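Local coordinates for cellulose-binding protein (Saccharophagus degradans, PDB 2YHG) that is probably a polysaccharide-binding hydrolase of N- or O-glycosyl compounds, the part here comprising its nucleoside hydrolase-like and C-terminal domains, at residues 46-51 and 313-318; 60-65 and 77-82; 156-161 and 189-194. All coordinates share one frame; numbering follows the deposited sequence. Where two conformers were deposited one is given.

All three contacts involve the nucleoside hydrolase-like α/β domain, built round a six-stranded parallel sheet. Contact 1 spans the longest stretch of chain, pairing helix 42-52 with helix 308-323; contacts 2 and 3 fall in between, one after the other. Contact 2 sets helix 77-93 on strand 58-64, and contact 3 joins helices 155-167 and 190-198. Between centres, contacts 1 and 2 are about 17 Å apart, touching where L47 and L51 meet I82; contacts 2 and 3 are about 19 Å apart, touching through a probable hydrogen bond between T65 OG1 and T156 OG1; contacts 1 and 3, about 28 Å apart, do not touch. Helix 42-52 thus connects the sequence-distant helix 308-323 to the layers around the sheet.

Contact 1: 46-51 and 313-318; sequences SLVRQL and NDFQAR
The guanidinium of R49 is gripped at NE by a salt bridge with E242 and at NH1 by a water 2.9 Å away, while F315 lies against one of its faces. The water sits at the edge of the guanidinium, in its plane; it accepts from R49 NH1 and donates to D314 OD2 at 3.0 Å, so it bridges the two helices. F315 CD2 lies over the centre of the guanidinium, 3.3 Å from R49 CZ. Guanidinium and ring planes are inclined by 40° and are therefore not stacked flat. One face of the F315 ring takes R49 CG, 3.8 Å from the ring centroid and only 8° off its normal, a CH-pi contact. The R49 chain is extended until chi3 (-58°), where it bends and brings the guanidinium back over the ring. V48 CG1 comes to the ring edge, 4.4 Å from F315 CZ. D314 OD1 forms a salt bridge to R318 NE (2.8 Å), four residues on in the same helix. This is a buried helix-helix packing contact of helix 308-323 against helix 42-52 of the nucleoside hydrolase-like α/β domain, with the F315 side chain about 8 Å from that of Q225, a magnesium ligand.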
loop_
_atom_site.group_PDB
_atom_site.type_symbol
_atom_site.label_atom_id
_atom_site.label_comp_id
_atom_site.label_asym_id
_atom_site.label_seq_id
_atom_site.Cartn_x
_atom_site.Cartn_y
_atom_site.Cartn_z
ATOM N N SER A 46 -9.854 0.812 -8.125
ATOM C CA SER A 46 -8.675 0.475 -7.354
ATOM C C SER A 46 -7.961 -0.735 -7.928
ATOM O O SER A 46 -6.726 -0.745 -7.965
ATOM C CB SER A 46 -9.074 0.218 -5.897
ATOM O OG SER A 46 -9.508 1.422 -5.251
ATOM N N LEU A 47 -8.707 -1.767 -8.332
ATOM C CA LEU A 47 -8.051 -2.937 -8.881
ATOM C C LEU A 47 -7.316 -2.596 -10.175
ATOM O O LEU A 47 -6.213 -3.099 -10.392
ATOM C CB LEU A 47 -9.030 -4.075 -9.059
ATOM C CG LEU A 47 -8.384 -5.372 -9.573
ATOM C CD1 LEU A 47 -7.254 -5.851 -8.666
ATOM C CD2 LEU A 47 -9.451 -6.458 -9.763
ATOM N N VAL A 48 -7.894 -1.748 -11.024
ATOM C CA VAL A 48 -7.185 -1.349 -12.239
ATOM C C VAL A 48 -5.853 -0.684 -11.897
ATOM O O VAL A 48 -4.821 -1.023 -12.486
ATOM C CB VAL A 48 -8.078 -0.442 -13.107
ATOM C CG1 VAL A 48 -7.238 0.187 -14.243
ATOM C CG2 VAL A 48 -9.263 -1.244 -13.683
ATOM N N ARG A 49 -5.862 0.255 -10.956
ATOM C CA ARG A 49 -4.604 0.896 -10.576
ATOM C C ARG A 49 -3.616 -0.119 -10.009
ATOM O O ARG A 49 -2.434 -0.134 -10.381
ATOM C CB ARG A 49 -4.808 2.035 -9.586
ATOM C CG ARG A 49 -3.503 2.782 -9.333
ATOM C CD ARG A 49 -3.517 3.693 -8.135
ATOM N NE ARG A 49 -4.571 4.719 -8.221
ATOM C CZ ARG A 49 -4.408 5.998 -8.511
ATOM N NH1 ARG A 49 -3.213 6.547 -8.625
ATOM N NH2 ARG A 49 -5.483 6.760 -8.620
ATOM N N GLN A 50 -4.085 -1.005 -9.133
ATOM C CA GLN A 50 -3.183 -2.002 -8.565
ATOM C C GLN A 50 -2.567 -2.835 -9.697
ATOM O O GLN A 50 -1.367 -3.177 -9.642
ATOM C CB GLN A 50 -3.899 -2.890 -7.566
ATOM C CG GLN A 50 -3.135 -4.117 -7.086
ATOM C CD GLN A 50 -1.902 -3.826 -6.247
ATOM O OE1 GLN A 50 -1.951 -3.951 -5.019
ATOM N NE2 GLN A 50 -0.806 -3.456 -6.887
ATOM N N LEU A 51 -3.343 -3.207 -10.688
ATOM C CA LEU A 51 -2.809 -4.056 -11.756
ATOM C C LEU A 51 -1.719 -3.377 -12.566
ATOM O O LEU A 51 -0.721 -4.016 -12.883
ATOM C CB LEU A 51 -3.927 -4.603 -12.619
ATOM C CG LEU A 51 -4.830 -5.619 -11.902
ATOM C CD1 LEU A 51 -6.010 -5.917 -12.818
ATOM C CD2 LEU A 51 -4.100 -6.861 -11.551
ATOM N N ASN A 313 0.783 11.292 -11.293
ATOM C CA ASN A 313 1.672 11.171 -12.433
ATOM C C ASN A 313 2.047 9.708 -12.659
ATOM O O ASN A 313 2.138 9.237 -13.801
ATOM C CB ASN A 313 2.919 12.033 -12.255
ATOM C CG ASN A 313 2.626 13.500 -12.358
ATOM O OD1 ASN A 313 1.468 13.948 -12.452
ATOM N ND2 ASN A 313 3.703 14.282 -12.318
ATOM N N ASP A 314 2.252 8.969 -11.564
ATOM C CA ASP A 314 2.546 7.558 -11.628
ATOM C C ASP A 314 1.461 6.806 -12.407
ATOM O O ASP A 314 1.757 6.033 -13.324
ATOM C CB ASP A 314 2.688 7.029 -10.209
ATOM C CG ASP A 314 3.008 5.574 -10.137
ATOM O OD1 ASP A 314 3.901 5.074 -10.862
ATOM O OD2 ASP A 314 2.385 4.890 -9.319
ATOM N N PHE A 315 0.208 6.979 -12.031
ATOM C CA PHE A 315 -0.872 6.229 -12.661
ATOM C C PHE A 315 -1.012 6.658 -14.128
ATOM O O PHE A 315 -1.246 5.840 -14.990
ATOM C CB PHE A 315 -2.140 6.450 -11.854
ATOM C CG PHE A 315 -3.344 5.588 -12.232
ATOM C CD1 PHE A 315 -3.249 4.390 -12.863
ATOM C CD2 PHE A 315 -4.596 5.987 -11.814
ATOM C CE1 PHE A 315 -4.376 3.617 -13.100
ATOM C CE2 PHE A 315 -5.725 5.206 -12.019
ATOM C CZ PHE A 315 -5.615 4.019 -12.669
ATOM N N GLN A 316 -0.885 7.946 -14.392
ATOM C CA GLN A 316 -0.917 8.457 -15.777
ATOM C C GLN A 316 0.112 7.737 -16.638
ATOM O O GLN A 316 -0.205 7.261 -17.743
ATOM C CB GLN A 316 -0.728 9.956 -15.783
ATOM C CG GLN A 316 -0.642 10.541 -17.173
ATOM C CD GLN A 316 -0.313 12.011 -17.229
ATOM O OE1 GLN A 316 -0.437 12.748 -16.257
ATOM N NE2 GLN A 316 0.108 12.458 -18.410
ATOM N N ALA A 317 1.364 7.680 -16.183
ATOM C CA ALA A 317 2.418 7.029 -16.951
ATOM C C ALA A 317 2.141 5.563 -17.121
ATOM O O ALA A 317 2.370 5.017 -18.206
ATOM C CB ALA A 317 3.768 7.240 -16.283
ATOM N N ARG A 318 1.634 4.895 -16.075
ATOM C CA ARG A 318 1.390 3.461 -16.191
ATOM C C ARG A 318 0.261 3.125 -17.168
ATOM O O ARG A 318 0.305 2.080 -17.809
ATOM C CB ARG A 318 1.161 2.859 -14.810
ATOM C CG ARG A 318 2.391 2.868 -13.951
ATOM C CD ARG A 318 2.081 2.510 -12.515
ATOM N NE ARG A 318 3.263 2.502 -11.661
ATOM C CZ ARG A 318 4.160 1.541 -11.621
ATOM N NH1 ARG A 318 3.968 0.400 -12.255
ATOM N NH2 ARG A 318 5.247 1.723 -10.895
HETATM O O HOH W 1 -0.433 5.731 -8.611
#

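Contact 2: 60-65 and 77-82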
loop_
_atom_site.group_PDB
_atom_site.type_symbol
_atom_site.label_atom_id
_atom_site.label_comp_id
_atom_site.label_asym_id
_atom_site.label_seq_id
_atom_site.Cartn_x
_atom_site.Cartn_y
_atom_site.Cartn_z
ATOM N N GLU A 60 -0.547 -11.679 -4.104
ATOM C CA GLU A 60 -0.755 -13.093 -3.815
ATOM C C GLU A 60 -2.223 -13.485 -3.673
ATOM O O GLU A 60 -2.547 -14.646 -3.546
ATOM C CB GLU A 60 0.043 -13.525 -2.577
ATOM C CG GLU A 60 1.515 -13.442 -2.828
ATOM C CD GLU A 60 2.400 -13.926 -1.694
ATOM O OE1 GLU A 60 1.936 -14.699 -0.852
ATOM O OE2 GLU A 60 3.642 -13.631 -1.720
ATOM N N GLY A 61 -3.144 -12.531 -3.765
ATOM C CA GLY A 61 -4.559 -12.865 -3.774
ATOM C C GLY A 61 -5.418 -11.694 -4.179
ATOM O O GLY A 61 -5.130 -10.572 -3.802
ATOM N N ILE A 62 -6.465 -11.990 -4.924
ATOM C CA ILE A 62 -7.524 -11.050 -5.243
ATOM C C ILE A 62 -8.820 -11.739 -4.872
ATOM O O ILE A 62 -9.280 -12.624 -5.592
ATOM C CB ILE A 62 -7.527 -10.615 -6.727
ATOM C CG1 ILE A 62 -6.165 -10.103 -7.189
ATOM C CG2 ILE A 62 -8.655 -9.595 -6.954
ATOM C CD1 ILE A 62 -6.035 -10.013 -8.689
ATOM N N ILE A 63 -9.368 -11.390 -3.709
ATOM C CA ILE A 63 -10.417 -12.172 -3.095
ATOM C C ILE A 63 -11.720 -11.388 -3.072
ATOM O O ILE A 63 -11.777 -10.323 -2.487
ATOM C CB ILE A 63 -10.006 -12.548 -1.639
ATOM C CG1 ILE A 63 -8.791 -13.482 -1.658
ATOM C CG2 ILE A 63 -11.183 -13.185 -0.899
ATOM C CD1 ILE A 63 -8.123 -13.671 -0.317
ATOM N N THR A 64 -12.754 -11.920 -3.716
ATOM C CA THR A 64 -14.053 -11.280 -3.748
ATOM C C THR A 64 -14.864 -11.702 -2.522
ATOM O O THR A 64 -15.034 -12.888 -2.248
ATOM C CB THR A 64 -14.799 -11.698 -5.040
ATOM O OG1 THR A 64 -14.148 -11.116 -6.172
ATOM C CG2 THR A 64 -16.254 -11.220 -5.020
ATOM N N THR A 65 -15.388 -10.716 -1.794
ATOM C CA THR A 65 -16.047 -10.958 -0.514
ATOM C C THR A 65 -17.060 -9.839 -0.238
ATOM O O THR A 65 -17.591 -9.209 -1.164
ATOM C CB THR A 65 -14.989 -11.156 0.592
ATOM O OG1 THR A 65 -15.574 -11.597 1.816
ATOM C CG2 THR A 65 -14.152 -9.956 0.822
ATOM N N ALA A 77 -17.245 -12.277 -11.016
ATOM C CA ALA A 77 -17.367 -11.739 -12.368
ATOM C C ALA A 77 -16.765 -10.347 -12.526
ATOM O O ALA A 77 -16.244 -10.043 -13.589
ATOM C CB ALA A 77 -18.806 -11.775 -12.853
ATOM N N TYR A 78 -16.840 -9.469 -11.518
ATOM C CA TYR A 78 -16.169 -8.168 -11.646
ATOM C C TYR A 78 -14.662 -8.323 -11.877
ATOM O O TYR A 78 -14.079 -7.720 -12.766
ATOM C CB TYR A 78 -16.364 -7.298 -10.406
ATOM C CG TYR A 78 -17.692 -6.601 -10.311
ATOM C CD1 TYR A 78 -17.918 -5.419 -10.968
ATOM C CD2 TYR A 78 -18.708 -7.127 -9.524
ATOM C CE1 TYR A 78 -19.183 -4.761 -10.846
ATOM C CE2 TYR A 78 -19.940 -6.509 -9.404
ATOM C CZ TYR A 78 -20.168 -5.350 -10.050
ATOM O OH TYR A 78 -21.401 -4.741 -9.905
ATOM N N VAL A 79 -14.035 -9.139 -11.048
ATOM C CA VAL A 79 -12.617 -9.369 -11.163
ATOM C C VAL A 79 -12.292 -10.087 -12.483
ATOM O O VAL A 79 -11.321 -9.735 -13.149
ATOM C CB VAL A 79 -12.048 -10.096 -9.952
ATOM C CG1 VAL A 79 -10.585 -10.513 -10.177
ATOM C CG2 VAL A 79 -12.178 -9.232 -8.701
ATOM N N ASP A 80 -13.124 -11.047 -12.879
ATOM C CA ASP A 80 -12.876 -11.757 -14.127
ATOM C C ASP A 80 -12.774 -10.761 -15.277
ATOM O O ASP A 80 -11.945 -10.900 -16.171
ATOM C CB ASP A 80 -14.049 -12.705 -14.428
ATOM C CG ASP A 80 -14.247 -13.820 -13.421
ATOM O OD1 ASP A 80 -13.383 -14.090 -12.564
ATOM O OD2 ASP A 80 -15.330 -14.445 -13.531
ATOM N N ARG A 81 -13.712 -9.810 -15.324
ATOM C CA ARG A 81 -13.785 -8.825 -16.389
ATOM C C ARG A 81 -12.537 -7.943 -16.413
ATOM O O ARG A 81 -11.958 -7.657 -17.467
ATOM C CB ARG A 81 -15.060 -7.993 -16.187
ATOM C CG ARG A 81 -15.320 -6.911 -17.204
ATOM C CD ARG A 81 -16.796 -6.531 -17.228
ATOM N NE ARG A 81 -17.006 -5.334 -18.011
ATOM C CZ ARG A 81 -16.751 -4.119 -17.569
ATOM N NH1 ARG A 81 -16.351 -3.931 -16.316
ATOM N NH2 ARG A 81 -16.907 -3.090 -18.390
ATOM N N ILE A 82 -12.091 -7.512 -15.244
ATOM C CA ILE A 82 -10.920 -6.676 -15.139
ATOM C C ILE A 82 -9.659 -7.475 -15.525
ATOM O O ILE A 82 -8.802 -6.931 -16.224
ATOM C CB ILE A 82 -10.827 -6.038 -13.747
ATOM C CG1 ILE A 82 -11.942 -5.001 -13.558
ATOM C CG2 ILE A 82 -9.454 -5.426 -13.525
ATOM C CD1 ILE A 82 -12.206 -4.586 -12.155
HETATM O O HOH W 2 -15.450 -9.951 -8.422
#
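V79 meets I62 and T64 from the first turn of helix 77-93, and the torsions decide which branch of each residue touches. V79 has CG1 anti to its own backbone N (chi1 172°) and CG2 anti to the carbonyl carbon, which presents both methyls to the strand. I62 answers with CG2, the branch opposite its backbone N; this methyl lies across the fork of V79, 3.9 Å from CG1 and equally far from CG2. In T64 the roles of the branches change: with chi1 at -69° the hydroxyl lies beside the backbone N, and OG1, not the methyl, comes to 3.7 Å from V79 CG2. The same oxygen is 2.8 Å from a water that accepts from V79 N at 3.1 Å. V79 N lies in the first turn of the helix, and the water is a partner for it while tying strand to helix. I62 and T64, two apart on strand 58-64, share one face of the sheet, whereas I63 points to the other. On the near face, M112 of strand 110-112 touches T64 and N110 touches V79, while L47 of helix 42-52 packs against V79. Helix 77-93 packs on this face of the sheet and against helix 42-52, within the beta-alpha-beta crossover that joins the adjacent parallel strands 58-64 and 110-112 and also includes helix 103-108.

Contact 3: 156-161 and 189-194; sequences TIAQAV and DNAGTW
A158 packs on A191 and W194 where two helices of a Rossmann-like α/β layer run side by side: helix 155-167 follows strand 146-150, and helix 190-198 links the adjacent parallel strands 180-185 and 203-207. At the start of the first segment T156 turns from the partner helix, and I157 faces the sheet, touching A148 and C150 of strand 146-150. A158 then carries the contact. Its CB is 3.7 Å from A191 CB, and the small side chains let the backbones approach to 5.9 Å between the CA atoms of A158 and A191. The same methyl lies 4.0 Å from W194 CE3, and A158 O is 3.9 Å from W194 CZ3, meeting the indole obliquely, so that the six-membered part of the indole touches both the side chain and the backbone of A158. W194 gets there with CG anti to its backbone N (chi1 179°), one turn after A191; the ring also makes an edge-to-face pair with F199. Q159 points away, and A160 rests on I134 of helix 129-139. V161 turns its CB to the second helix again. The start of that helix is capped by D189 at the N-cap: OD1 accepts weakly from A191 N, and from G192 N at 3.2 Å with an N-H...O angle of 154°, the latter arriving nearly in line with the CG-OD1 bond.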
loop_
_atom_site.group_PDB
_atom_site.type_symbol
_atom_site.label_atom_id
_atom_site.label_comp_id
_atom_site.label_asym_id
_atom_site.label_seq_id
_atom_site.Cartn_x
_atom_site.Cartn_y
_atom_site.Cartn_z
ATOM N N THR A 156 -12.793 -12.416 5.682
ATOM C CA THR A 156 -12.023 -13.514 5.083
ATOM C C THR A 156 -10.711 -13.697 5.815
ATOM O O THR A 156 -10.219 -14.820 6.000
ATOM C CB THR A 156 -11.813 -13.302 3.581
ATOM O OG1 THR A 156 -13.071 -13.061 2.922
ATOM C CG2 THR A 156 -11.181 -14.507 2.950
ATOM N N ILE A 157 -10.122 -12.599 6.270
ATOM C CA ILE A 157 -8.936 -12.631 7.117
ATOM C C ILE A 157 -9.323 -13.251 8.473
ATOM O O ILE A 157 -8.586 -14.102 9.015
ATOM C CB ILE A 157 -8.331 -11.240 7.304
ATOM C CG1 ILE A 157 -8.080 -10.537 5.970
ATOM C CG2 ILE A 157 -7.026 -11.362 8.100
ATOM C CD1 ILE A 157 -7.725 -9.061 6.080
ATOM N N ALA A 158 -10.455 -12.829 9.031
ATOM C CA ALA A 158 -10.897 -13.378 10.323
ATOM C C ALA A 158 -11.144 -14.896 10.210
ATOM O O ALA A 158 -10.792 -15.611 11.144
ATOM C CB ALA A 158 -12.122 -12.659 10.821
ATOM N N GLN A 159 -11.706 -15.369 9.110
ATOM C CA GLN A 159 -11.934 -16.814 8.983
ATOM C C GLN A 159 -10.579 -17.553 8.973
ATOM O O GLN A 159 -10.441 -18.614 9.591
ATOM C CB GLN A 159 -12.717 -17.146 7.725
ATOM C CG GLN A 159 -12.902 -18.634 7.492
ATOM C CD GLN A 159 -13.776 -19.298 8.539
ATOM O OE1 GLN A 159 -14.513 -18.636 9.253
ATOM N NE2 GLN A 159 -13.697 -20.643 8.655
ATOM N N ALA A 160 -9.591 -17.007 8.275
ATOM C CA ALA A 160 -8.248 -17.609 8.237
ATOM C C ALA A 160 -7.686 -17.707 9.658
ATOM O O ALA A 160 -7.205 -18.759 10.088
ATOM C CB ALA A 160 -7.344 -16.771 7.364
ATOM N N VAL A 161 -7.686 -16.590 10.375
ATOM C CA VAL A 161 -7.131 -16.572 11.735
ATOM C C VAL A 161 -7.942 -17.478 12.670
ATOM O O VAL A 161 -7.365 -18.216 13.471
ATOM C CB VAL A 161 -7.057 -15.106 12.260
ATOM C CG1 VAL A 161 -6.709 -15.091 13.744
ATOM C CG2 VAL A 161 -6.097 -14.284 11.450
ATOM N N ASP A 189 -16.746 -4.224 8.474
ATOM C CA ASP A 189 -17.449 -5.276 9.158
ATOM C C ASP A 189 -16.917 -5.397 10.560
ATOM O O ASP A 189 -15.896 -4.823 10.939
ATOM C CB ASP A 189 -17.492 -6.616 8.397
ATOM C CG ASP A 189 -16.188 -7.397 8.337
ATOM O OD1 ASP A 189 -15.192 -7.008 8.985
ATOM O OD2 ASP A 189 -16.192 -8.430 7.613
ATOM N N ASN A 190 -17.636 -6.179 11.372
ATOM C CA ASN A 190 -17.286 -6.406 12.767
ATOM C C ASN A 190 -16.146 -7.412 12.923
ATOM O O ASN A 190 -15.597 -7.551 14.010
ATOM C CB ASN A 190 -18.542 -6.828 13.542
ATOM C CG ASN A 190 -19.229 -8.007 12.920
ATOM O OD1 ASN A 190 -18.587 -9.042 12.723
ATOM N ND2 ASN A 190 -20.545 -7.901 12.701
ATOM N N ALA A 191 -15.741 -8.085 11.841
ATOM C CA ALA A 191 -14.685 -9.084 11.893
ATOM C C ALA A 191 -13.313 -8.450 12.011
ATOM O O ALA A 191 -12.431 -9.001 12.660
ATOM C CB ALA A 191 -14.760 -10.009 10.692
ATOM N N GLY A 192 -13.107 -7.293 11.393
ATOM C CA GLY A 192 -11.861 -6.572 11.621
ATOM C C GLY A 192 -11.717 -6.194 13.070
ATOM O O GLY A 192 -10.644 -6.306 13.660
ATOM N N THR A 193 -12.793 -5.723 13.674
ATOM C CA THR A 193 -12.772 -5.353 15.093
ATOM C C THR A 193 -12.492 -6.578 15.964
ATOM O O THR A 193 -11.695 -6.497 16.909
ATOM C CB THR A 193 -14.071 -4.655 15.491
ATOM O OG1 THR A 193 -14.433 -3.759 14.424
ATOM C CG2 THR A 193 -13.873 -3.926 16.777
ATOM N N TRP A 194 -13.115 -7.706 15.633
ATOM C CA TRP A 194 -12.851 -8.953 16.336
ATOM C C TRP A 194 -11.357 -9.301 16.283
ATOM O O TRP A 194 -10.754 -9.692 17.291
ATOM C CB TRP A 194 -13.687 -10.072 15.740
ATOM C CG TRP A 194 -13.473 -11.403 16.377
ATOM C CD1 TRP A 194 -14.117 -11.917 17.478
ATOM C CD2 TRP A 194 -12.605 -12.424 15.911
ATOM N NE1 TRP A 194 -13.662 -13.179 17.755
ATOM C CE2 TRP A 194 -12.736 -13.523 16.805
ATOM C CE3 TRP A 194 -11.803 -12.572 14.784
ATOM C CZ2 TRP A 194 -12.035 -14.712 16.627
ATOM C CZ3 TRP A 194 -11.141 -13.778 14.585
ATOM C CH2 TRP A 194 -11.249 -14.828 15.513
#